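Local coordinates for protein carbonic anhydrase (Porphyridium purpureum, PDB 1DDZ) that probably catalyses the reversible, zinc-dependent hydration of carbon dioxide to hydrogencarbonate and a proton, as a beta-class carbonic anhydrase, at residues 41-44 against 45-49. Residues are numbered along the deposited sequence; the frame is centred on the assembly and turned at random.
Sequences ANNE and AWRQE
Five successive i-to-i+4 bonds, in which the amides of Ala45, Trp46, Arg47, Gln48 and Glu49 reach the carbonyl oxygens of Ala41, Asn42, Asn43, Glu44 and Ala45, the four that cross between 41-44 and 45-49 being close to straight, identify residues 41-49 as regular alpha-helix. One turn along it, Glu44 and Arg47 form an i-to-i+3 salt bridge, Glu44 OE2 lying 2.9 Å from Arg47 NH1. The donor meets the syn side of OE2, 25° out of the carboxylate plane, and the N-H...O angle of 147° makes the bond appreciably bent. Two bends bring the charges together: Glu44 turns at chi2, Arg47 at chi3. Glu44 OE1 stays 3.3 Å from Arg47 NH1, so the grip is one-sided. Arg47 NE is hydrogen-bonded to Asp472 O, which gives the guanidinium a further hold outside the helix. Asn43 lays its amide obliquely beside the indole, Asn43 ND2 coming within 3.4 Å of Trp46 CE3 with the planes 39° apart. That amide is buried but satisfied at both ends: ND2 donates to Ile338 O and Gly473 O, while OD1 accepts from Leu475 N. Trp46 also packs edge-to-face with Phe58 of helix 57-62. Helix 38-53, from the N-terminal part of the chain, is thereby fastened to the second zinc-binding half, near helix 335-338 and the loop leading into strand 476-481, with the Trp46 side chain about 11 Å from that of the zinc ligand His384.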
ATOM      1  N   ALA A  41     -27.650   0.043  23.303  1.00 21.19           N
ATOM      2  CA  ALA A  41     -28.730  -0.700  23.930  1.00 22.92           C
ATOM      3  C   ALA A  41     -28.552  -2.206  23.677  1.00 23.36           C
ATOM      4  O   ALA A  41     -28.783  -3.041  24.558  1.00 22.84           O
ATOM      5  CB  ALA A  41     -30.065  -0.234  23.366  1.00 24.28           C
ATOM      6  N   ASN A  42     -28.146  -2.546  22.459  1.00 22.95           N
ATOM      7  CA  ASN A  42     -27.946  -3.936  22.076  1.00 19.33           C
ATOM      8  C   ASN A  42     -26.736  -4.500  22.781  1.00 17.63           C
ATOM      9  O   ASN A  42     -26.759  -5.625  23.253  1.00 17.56           O
ATOM     10  CB  ASN A  42     -27.825  -4.057  20.560  1.00 22.35           C
ATOM     11  CG  ASN A  42     -29.176  -4.024  19.884  1.00 26.04           C
ATOM     12  OD1 ASN A  42     -30.153  -4.533  20.435  1.00 35.29           O
ATOM     13  ND2 ASN A  42     -29.253  -3.423  18.708  1.00 29.18           N
ATOM     14  N   ASN A  43     -25.681  -3.708  22.866  1.00 12.64           N
ATOM     15  CA  ASN A  43     -24.489  -4.133  23.572  1.00 16.79           C
ATOM     16  C   ASN A  43     -24.823  -4.413  25.038  1.00 21.10           C
ATOM     17  O   ASN A  43     -24.303  -5.359  25.631  1.00 23.80           O
ATOM     18  CB  ASN A  43     -23.439  -3.041  23.536  1.00 13.77           C
ATOM     19  CG  ASN A  43     -22.325  -3.292  24.517  1.00 16.43           C
ATOM     20  OD1 ASN A  43     -22.122  -2.530  25.453  1.00 17.96           O
ATOM     21  ND2 ASN A  43     -21.598  -4.369  24.315  1.00 14.24           N
ATOM     22  N   GLU A  44     -25.682  -3.578  25.616  1.00 20.48           N
ATOM     23  CA  GLU A  44     -26.071  -3.733  27.000  1.00 22.84           C
ATOM     24  C   GLU A  44     -26.885  -5.008  27.188  1.00 27.48           C
ATOM     25  O   GLU A  44     -26.608  -5.809  28.089  1.00 30.82           O
ATOM     26  CB  GLU A  44     -26.850  -2.507  27.461  1.00 24.67           C
ATOM     27  CG  GLU A  44     -27.197  -2.503  28.948  1.00 29.50           C
ATOM     28  CD  GLU A  44     -25.982  -2.559  29.868  1.00 29.02           C
ATOM     29  OE1 GLU A  44     -26.186  -2.703  31.090  1.00 35.22           O
ATOM     30  OE2 GLU A  44     -24.830  -2.460  29.392  1.00 31.09           O
ATOM     31  N   ALA A  45     -27.889  -5.208  26.339  1.00 28.27           N
ATOM     32  CA  ALA A  45     -28.707  -6.418  26.400  1.00 25.52           C
ATOM     33  C   ALA A  45     -27.791  -7.659  26.399  1.00 26.71           C
ATOM     34  O   ALA A  45     -27.976  -8.592  27.181  1.00 29.40           O
ATOM     35  CB  ALA A  45     -29.648  -6.465  25.213  1.00 23.05           C
ATOM     36  N   TRP A  46     -26.777  -7.628  25.544  1.00 27.33           N
ATOM     37  CA  TRP A  46     -25.814  -8.712  25.423  1.00 23.96           C
ATOM     38  C   TRP A  46     -25.062  -8.925  26.733  1.00 27.15           C
ATOM     39  O   TRP A  46     -24.973 -10.055  27.216  1.00 29.36           O
ATOM     40  CB  TRP A  46     -24.830  -8.410  24.292  1.00 18.59           C
ATOM     41  CG  TRP A  46     -23.633  -9.299  24.277  1.00 14.30           C
ATOM     42  CD1 TRP A  46     -23.602 -10.613  23.944  1.00 14.60           C
ATOM     43  CD2 TRP A  46     -22.283  -8.931  24.598  1.00 15.19           C
ATOM     44  NE1 TRP A  46     -22.316 -11.094  24.030  1.00 16.49           N
ATOM     45  CE2 TRP A  46     -21.484 -10.080  24.428  1.00 16.33           C
ATOM     46  CE3 TRP A  46     -21.667  -7.738  25.012  1.00 15.25           C
ATOM     47  CZ2 TRP A  46     -20.103 -10.076  24.652  1.00 16.79           C
ATOM     48  CZ3 TRP A  46     -20.298  -7.737  25.236  1.00 11.27           C
ATOM     49  CH2 TRP A  46     -19.533  -8.895  25.057  1.00 13.74           C
ATOM     50  N   ARG A  47     -24.509  -7.849  27.297  1.00 28.96           N
ATOM     51  CA  ARG A  47     -23.770  -7.930  28.557  1.00 28.70           C
ATOM     52  C   ARG A  47     -24.639  -8.554  29.634  1.00 29.11           C
ATOM     53  O   ARG A  47     -24.184  -9.417  30.381  1.00 28.98           O
ATOM     54  CB  ARG A  47     -23.349  -6.547  29.041  1.00 28.16           C
ATOM     55  CG  ARG A  47     -22.480  -5.775  28.098  1.00 29.77           C
ATOM     56  CD  ARG A  47     -22.211  -4.410  28.671  1.00 29.91           C
ATOM     57  NE  ARG A  47     -21.442  -4.529  29.903  1.00 36.40           N
ATOM     58  CZ  ARG A  47     -21.899  -4.270  31.125  1.00 35.28           C
ATOM     59  NH1 ARG A  47     -23.147  -3.863  31.310  1.00 34.45           N
ATOM     60  NH2 ARG A  47     -21.099  -4.438  32.170  1.00 36.31           N
ATOM     61  N   GLN A  48     -25.889  -8.111  29.708  1.00 30.13           N
ATOM     62  CA  GLN A  48     -26.813  -8.627  30.698  1.00 30.38           C
ATOM     63  C   GLN A  48     -27.039 -10.105  30.512  1.00 31.73           C
ATOM     64  O   GLN A  48     -26.860 -10.874  31.438  1.00 33.44           O
ATOM     65  CB  GLN A  48     -28.139  -7.870  30.663  1.00 30.40           C
ATOM     66  CG  GLN A  48     -28.057  -6.514  31.344  1.00 33.15           C
ATOM     67  CD  GLN A  48     -27.198  -6.540  32.605  1.00 34.70           C
ATOM     68  OE1 GLN A  48     -26.205  -5.815  32.713  1.00 36.26           O
ATOM     69  NE2 GLN A  48     -27.551  -7.396  33.544  1.00 36.28           N
ATOM     70  N   GLU A  49     -27.388 -10.510  29.298  1.00 33.72           N
ATOM     71  CA  GLU A  49     -27.614 -11.914  29.013  1.00 34.68           C
ATOM     72  C   GLU A  49     -26.373 -12.747  29.332  1.00 33.07           C
ATOM     73  O   GLU A  49     -26.480 -13.836  29.889  1.00 34.86           O
ATOM     74  CB  GLU A  49     -28.041 -12.106  27.557  1.00 39.80           C
ATOM     75  CG  GLU A  49     -28.480 -13.534  27.213  1.00 48.85           C
ATOM     76  CD  GLU A  49     -29.463 -14.123  28.234  1.00 55.60           C
ATOM     77  OE1 GLU A  49     -29.051 -15.023  29.006  1.00 55.29           O
ATOM     78  OE2 GLU A  49     -30.640 -13.682  28.271  1.00 60.65           O
TER